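Local coordinates for protein thiamine-monophosphate kinase (Aquifex aeolicus, PDB 1VQV) that catalyses the ATP-dependent phosphorylation of thiamine monophosphate to thiamine diphosphate, the active form of vitamin B1, and works as a homodimer, at residues L83-N87 with F100-V104; A59-K63 with H185-T189. One frame throughout, in Å; residues are numbered along the deposited sequence.

Contact 1: residues L83-N87 with F100-V104; sequences LISLN and FYIGV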
loop_
_atom_site.group_PDB
_atom_site.type_symbol
_atom_site.label_atom_id
_atom_site.label_comp_id
_atom_site.label_asym_id
_atom_site.label_seq_id
_atom_site.Cartn_x
_atom_site.Cartn_y
_atom_site.Cartn_z
ATOM N N LEU B 83 -5.594 0.880 4.233
ATOM C CA LEU B 83 -4.767 -0.290 4.540
ATOM C C LEU B 83 -3.418 0.241 5.045
ATOM O O LEU B 83 -2.714 0.966 4.326
ATOM C CB LEU B 83 -4.519 -1.150 3.294
ATOM C CG LEU B 83 -5.633 -2.003 2.703
ATOM C CD1 LEU B 83 -5.088 -2.801 1.549
ATOM C CD2 LEU B 83 -6.168 -2.939 3.758
ATOM N N ILE B 84 -3.056 -0.119 6.272
ATOM C CA ILE B 84 -1.803 0.350 6.835
ATOM C C ILE B 84 -0.789 -0.756 7.054
ATOM O O ILE B 84 -1.001 -1.675 7.842
ATOM C CB ILE B 84 -2.039 1.088 8.159
ATOM C CG1 ILE B 84 -2.889 2.330 7.891
ATOM C CG2 ILE B 84 -0.705 1.450 8.796
ATOM C CD1 ILE B 84 -3.125 3.190 9.086
ATOM N N SER B 85 0.325 -0.631 6.347
ATOM C CA SER B 85 1.405 -1.594 6.404
ATOM C C SER B 85 2.566 -1.025 7.227
ATOM O O SER B 85 3.058 0.074 6.959
ATOM C CB SER B 85 1.847 -1.923 4.970
ATOM O OG SER B 85 2.769 -2.991 4.925
ATOM N N LEU B 86 3.000 -1.771 8.239
ATOM C CA LEU B 86 4.089 -1.302 9.083
ATOM C C LEU B 86 5.336 -2.166 9.080
ATOM O O LEU B 86 5.260 -3.386 9.215
ATOM C CB LEU B 86 3.609 -1.147 10.529
ATOM C CG LEU B 86 2.596 -0.046 10.838
ATOM C CD1 LEU B 86 2.362 -0.022 12.329
ATOM C CD2 LEU B 86 3.121 1.313 10.362
ATOM N N ASN B 87 6.481 -1.508 8.905
ATOM C CA ASN B 87 7.795 -2.145 8.939
ATOM C C ASN B 87 8.348 -1.684 10.285
ATOM O O ASN B 87 8.763 -0.537 10.422
ATOM C CB ASN B 87 8.700 -1.608 7.828
ATOM C CG ASN B 87 8.364 -2.164 6.465
ATOM O OD1 ASN B 87 9.034 -1.842 5.483
ATOM N ND2 ASN B 87 7.334 -3.005 6.388
ATOM N N PHE B 100 0.800 5.184 17.959
ATOM C CA PHE B 100 0.730 5.424 16.530
ATOM C C PHE B 100 -0.705 5.185 16.065
ATOM O O PHE B 100 -1.289 6.008 15.352
ATOM C CB PHE B 100 1.669 4.472 15.780
ATOM C CG PHE B 100 1.426 4.437 14.302
ATOM C CD1 PHE B 100 1.975 5.402 13.473
ATOM C CD2 PHE B 100 0.576 3.490 13.753
ATOM C CE1 PHE B 100 1.677 5.432 12.117
ATOM C CE2 PHE B 100 0.270 3.510 12.402
ATOM C CZ PHE B 100 0.820 4.484 11.583
ATOM N N TYR B 101 -1.267 4.054 16.471
ATOM C CA TYR B 101 -2.627 3.708 16.080
ATOM C C TYR B 101 -3.728 4.548 16.728
ATOM O O TYR B 101 -4.859 4.579 16.239
ATOM C CB TYR B 101 -2.859 2.216 16.312
ATOM C CG TYR B 101 -2.279 1.380 15.195
ATOM C CD1 TYR B 101 -2.826 1.440 13.918
ATOM C CD2 TYR B 101 -1.164 0.571 15.404
ATOM C CE1 TYR B 101 -2.282 0.719 12.874
ATOM C CE2 TYR B 101 -0.602 -0.158 14.369
ATOM C CZ TYR B 101 -1.165 -0.088 13.101
ATOM O OH TYR B 101 -0.631 -0.844 12.066
ATOM N N ILE B 102 -3.373 5.233 17.816
ATOM C CA ILE B 102 -4.269 6.129 18.537
ATOM C C ILE B 102 -4.461 7.308 17.599
ATOM O O ILE B 102 -5.584 7.718 17.312
ATOM C CB ILE B 102 -3.620 6.644 19.864
ATOM C CG1 ILE B 102 -3.597 5.525 20.909
ATOM C CG2 ILE B 102 -4.373 7.872 20.387
ATOM C CD1 ILE B 102 -2.952 5.921 22.240
ATOM N N GLY B 103 -3.340 7.834 17.116
ATOM C CA GLY B 103 -3.375 8.950 16.196
ATOM C C GLY B 103 -4.098 8.596 14.907
ATOM O O GLY B 103 -4.759 9.440 14.311
ATOM N N VAL B 104 -3.968 7.344 14.474
ATOM C CA VAL B 104 -4.616 6.874 13.259
ATOM C C VAL B 104 -6.119 6.835 13.489
ATOM O O VAL B 104 -6.890 7.275 12.644
ATOM C CB VAL B 104 -4.105 5.445 12.862
ATOM C CG1 VAL B 104 -5.086 4.755 11.925
ATOM C CG2 VAL B 104 -2.753 5.543 12.180
#
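In the beta-alpha-beta unit formed by strand 77-88, helix 94-111 and strand 114-122, Ile84 and Leu86 of the first strand meet Phe100, Tyr101 and Val104 of the connecting helix. The unit belongs to the PurM-like N-terminal part of the kinase and illustrates how a helix is seated on a sheet by alternate strand residues. The two segments run nearly antiparallel, at 162°, with axes 12.3 Å apart, and side chains fill the interval. Ile84 divides its work between two branches. Its CG1 arm, lying beside the backbone N (chi1 -63°) and extended beyond, carries Ile84 CD1 tip to tip with Val104, 3.8 Å from Val104 CG1. The other branch, CG2, approaches the edge of the Phe100 ring near its plane, 4.3 Å from CE2, and also lies near the Tyr101 phenol. Leu86 likewise splits between the aromatics: CD2 slides past Phe100, 4.1 Å from CZ, while CD1 sits 3.6 Å from Tyr101 CE2, beside the hydroxyl end of that ring. The rings also brace each other, for Phe100 presents an edge to a face of Tyr101, with CD2 3.7 Å above the plane and over its centre. An alanine in place of Leu86 would lack both methyl branches and would probably open a gap beside Phe100, leaving the phenol end of Tyr101 less firmly placed. Beyond the pair, Ile65 of helix 57-73 touches Ile84 and Val104, and Ile15 of the second subunit packs on Tyr101. The contact is buried and largely apolar, with the Tyr101 hydroxyl against Leu86 and no hydrogen bond between the segments; Tyr101 binds ATP, and this packing probably helps hold its ring in position.

Contact 2: residues A59-K63 with H185-T189; sequences AVGWK and HLRPT. With PO4 (phosphate ion), chain F.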
loop_
_atom_site.group_PDB
_atom_site.type_symbol
_atom_site.label_atom_id
_atom_site.label_comp_id
_atom_site.label_asym_id
_atom_site.label_seq_id
_atom_site.Cartn_x
_atom_site.Cartn_y
_atom_site.Cartn_z
ATOM N N ALA B 59 1.253 11.784 16.512
ATOM C CA ALA B 59 1.210 12.743 15.432
ATOM C C ALA B 59 1.604 12.043 14.127
ATOM O O ALA B 59 1.064 12.367 13.070
ATOM C CB ALA B 59 2.148 13.912 15.729
ATOM N N VAL B 60 2.535 11.090 14.204
ATOM C CA VAL B 60 2.978 10.341 13.023
ATOM C C VAL B 60 1.814 9.479 12.535
ATOM O O VAL B 60 1.608 9.320 11.334
ATOM C CB VAL B 60 4.221 9.424 13.328
ATOM C CG1 VAL B 60 4.585 8.597 12.099
ATOM C CG2 VAL B 60 5.421 10.272 13.729
ATOM N N GLY B 61 1.053 8.935 13.482
ATOM C CA GLY B 61 -0.105 8.125 13.152
ATOM C C GLY B 61 -1.178 8.958 12.487
ATOM O O GLY B 61 -1.850 8.497 11.582
ATOM N N TRP B 62 -1.346 10.193 12.948
ATOM C CA TRP B 62 -2.331 11.093 12.373
ATOM C C TRP B 62 -1.865 11.475 10.966
ATOM O O TRP B 62 -2.611 11.380 10.008
ATOM C CB TRP B 62 -2.496 12.336 13.269
ATOM C CG TRP B 62 -3.361 13.437 12.684
ATOM C CD1 TRP B 62 -2.987 14.362 11.742
ATOM C CD2 TRP B 62 -4.747 13.681 12.952
ATOM N NE1 TRP B 62 -4.050 15.152 11.406
ATOM C CE2 TRP B 62 -5.145 14.760 12.128
ATOM C CE3 TRP B 62 -5.692 13.092 13.803
ATOM C CZ2 TRP B 62 -6.451 15.266 12.127
ATOM C CZ3 TRP B 62 -6.988 13.591 13.803
ATOM C CH2 TRP B 62 -7.356 14.673 12.963
ATOM N N LYS B 63 -0.611 11.878 10.841
ATOM C CA LYS B 63 -0.071 12.255 9.549
ATOM C C LYS B 63 -0.205 11.135 8.511
ATOM O O LYS B 63 -0.533 11.398 7.362
ATOM C CB LYS B 63 1.392 12.659 9.706
ATOM C CG LYS B 63 1.968 13.385 8.525
ATOM C CD LYS B 63 3.186 14.171 8.936
ATOM C CE LYS B 63 3.799 14.889 7.752
ATOM N NZ LYS B 63 5.006 15.673 8.136
ATOM N N HIS B 185 3.440 20.924 10.394
ATOM C CA HIS B 185 4.268 19.986 9.667
ATOM C C HIS B 185 4.129 18.579 10.223
ATOM O O HIS B 185 4.169 17.607 9.481
ATOM C CB HIS B 185 5.723 20.452 9.718
ATOM C CG HIS B 185 6.694 19.475 9.143
ATOM N ND1 HIS B 185 7.349 18.542 9.913
ATOM C CD2 HIS B 185 7.122 19.284 7.874
ATOM C CE1 HIS B 185 8.143 17.815 9.145
ATOM N NE2 HIS B 185 8.023 18.246 7.904
ATOM N N LEU B 186 3.937 18.474 11.530
ATOM C CA LEU B 186 3.815 17.172 12.170
ATOM C C LEU B 186 2.394 16.608 12.172
ATOM O O LEU B 186 2.180 15.431 11.886
ATOM C CB LEU B 186 4.345 17.247 13.609
ATOM C CG LEU B 186 5.427 16.232 13.984
ATOM C CD1 LEU B 186 6.502 16.257 12.929
ATOM C CD2 LEU B 186 6.019 16.571 15.343
ATOM N N ARG B 187 1.427 17.454 12.504
ATOM C CA ARG B 187 0.029 17.054 12.564
ATOM C C ARG B 187 -0.812 17.924 11.639
ATOM O O ARG B 187 -1.686 18.651 12.104
ATOM C CB ARG B 187 -0.499 17.191 14.000
ATOM C CG ARG B 187 -0.847 15.886 14.688
ATOM C CD ARG B 187 -1.872 16.056 15.828
ATOM N NE ARG B 187 -3.183 16.473 15.321
ATOM C CZ ARG B 187 -4.346 15.997 15.761
ATOM N NH1 ARG B 187 -4.377 15.079 16.713
ATOM N NH2 ARG B 187 -5.486 16.455 15.265
ATOM N N PRO B 188 -0.562 17.867 10.321
ATOM C CA PRO B 188 -1.349 18.686 9.393
ATOM C C PRO B 188 -2.795 18.207 9.296
ATOM O O PRO B 188 -3.087 17.069 9.631
ATOM C CB PRO B 188 -0.597 18.529 8.079
ATOM C CG PRO B 188 -0.043 17.141 8.179
ATOM C CD PRO B 188 0.449 17.077 9.597
ATOM N N THR B 189 -3.696 19.093 8.877
ATOM C CA THR B 189 -5.107 18.750 8.706
ATOM C C THR B 189 -5.462 18.889 7.221
ATOM O O THR B 189 -5.260 19.943 6.624
ATOM C CB THR B 189 -6.048 19.673 9.539
ATOM O OG1 THR B 189 -5.748 19.544 10.936
ATOM C CG2 THR B 189 -7.504 19.280 9.330
HETATM P P PO4 F . -1.616 15.174 19.574
HETATM O O1 PO4 F . -2.663 16.163 19.946
HETATM O O2 PO4 F . -0.370 15.886 19.197
HETATM O O3 PO4 F . -1.343 14.279 20.732
HETATM O O4 PO4 F . -2.086 14.363 18.418
#
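The indole of Trp62 carries the guanidinium of Arg187 on one face and the carbonyl oxygen of Pro188 at its edge. The two flat groups are stacked, centres 3.8 Å apart and planes only 16° from parallel, and Arg187 CZ lies almost straight above the six-membered ring, a cation-pi arrangement. NH2 spreads toward the ring's rim. At the guanidinium edge, in its plane, NH1 donates to O4 of a phosphate ion at 2.9 Å; the ion probably came from the crystallisation liquor. A bend at chi3 (66°) folds the arginine over the indole, while its CG rests on the methyl of Ala59, 3.7 Å from CB. Trp62 NE1 gives its hydrogen bond to Pro188 O, 2.8 Å away and within the ring plane, although the donor stands tilted from the carbonyl plane.

Lys63 reaches the other way. Extended beyond CG, its chain passes Pro188 at about a right angle, with CD 4.0 Å from Pro188 CD. NZ ends 3.9 Å above the centre of the His185 ring and bonds to His185 O, the modelled length being too short to trust. That carbonyl belongs to the end of helix 176-186, where a lysine ammonium would probably be favourable. The stack and the indole N-H thus hold the turn from helix into loop by two different chemistries, with the amine a probable third.

In the fold
Contacts 1 and 2 show how two neighbouring helices, 94-111 and 57-73, pass packing from a local beta-alpha-beta unit to a distant part of the chain. Their centres lie 12 Å apart, and the two helices touch between them: Phe100 CE1 packs 3.4 Å from Gly61 CA, and Gly103 O lies 3.8 Å from Trp62 CE3. Contact 1 is short in sequence, whereas contact 2 joins segments 122 residues apart and encloses it along the chain. Each borders a different side of the chemistry. Contact 1 includes ATP-binding Tyr101, with the side chain of Leu86 about 7 Å from that of magnesium-binding Asn119; in contact 2 the Lys63 side chain lies about 6 Å from that of substrate-binding His50.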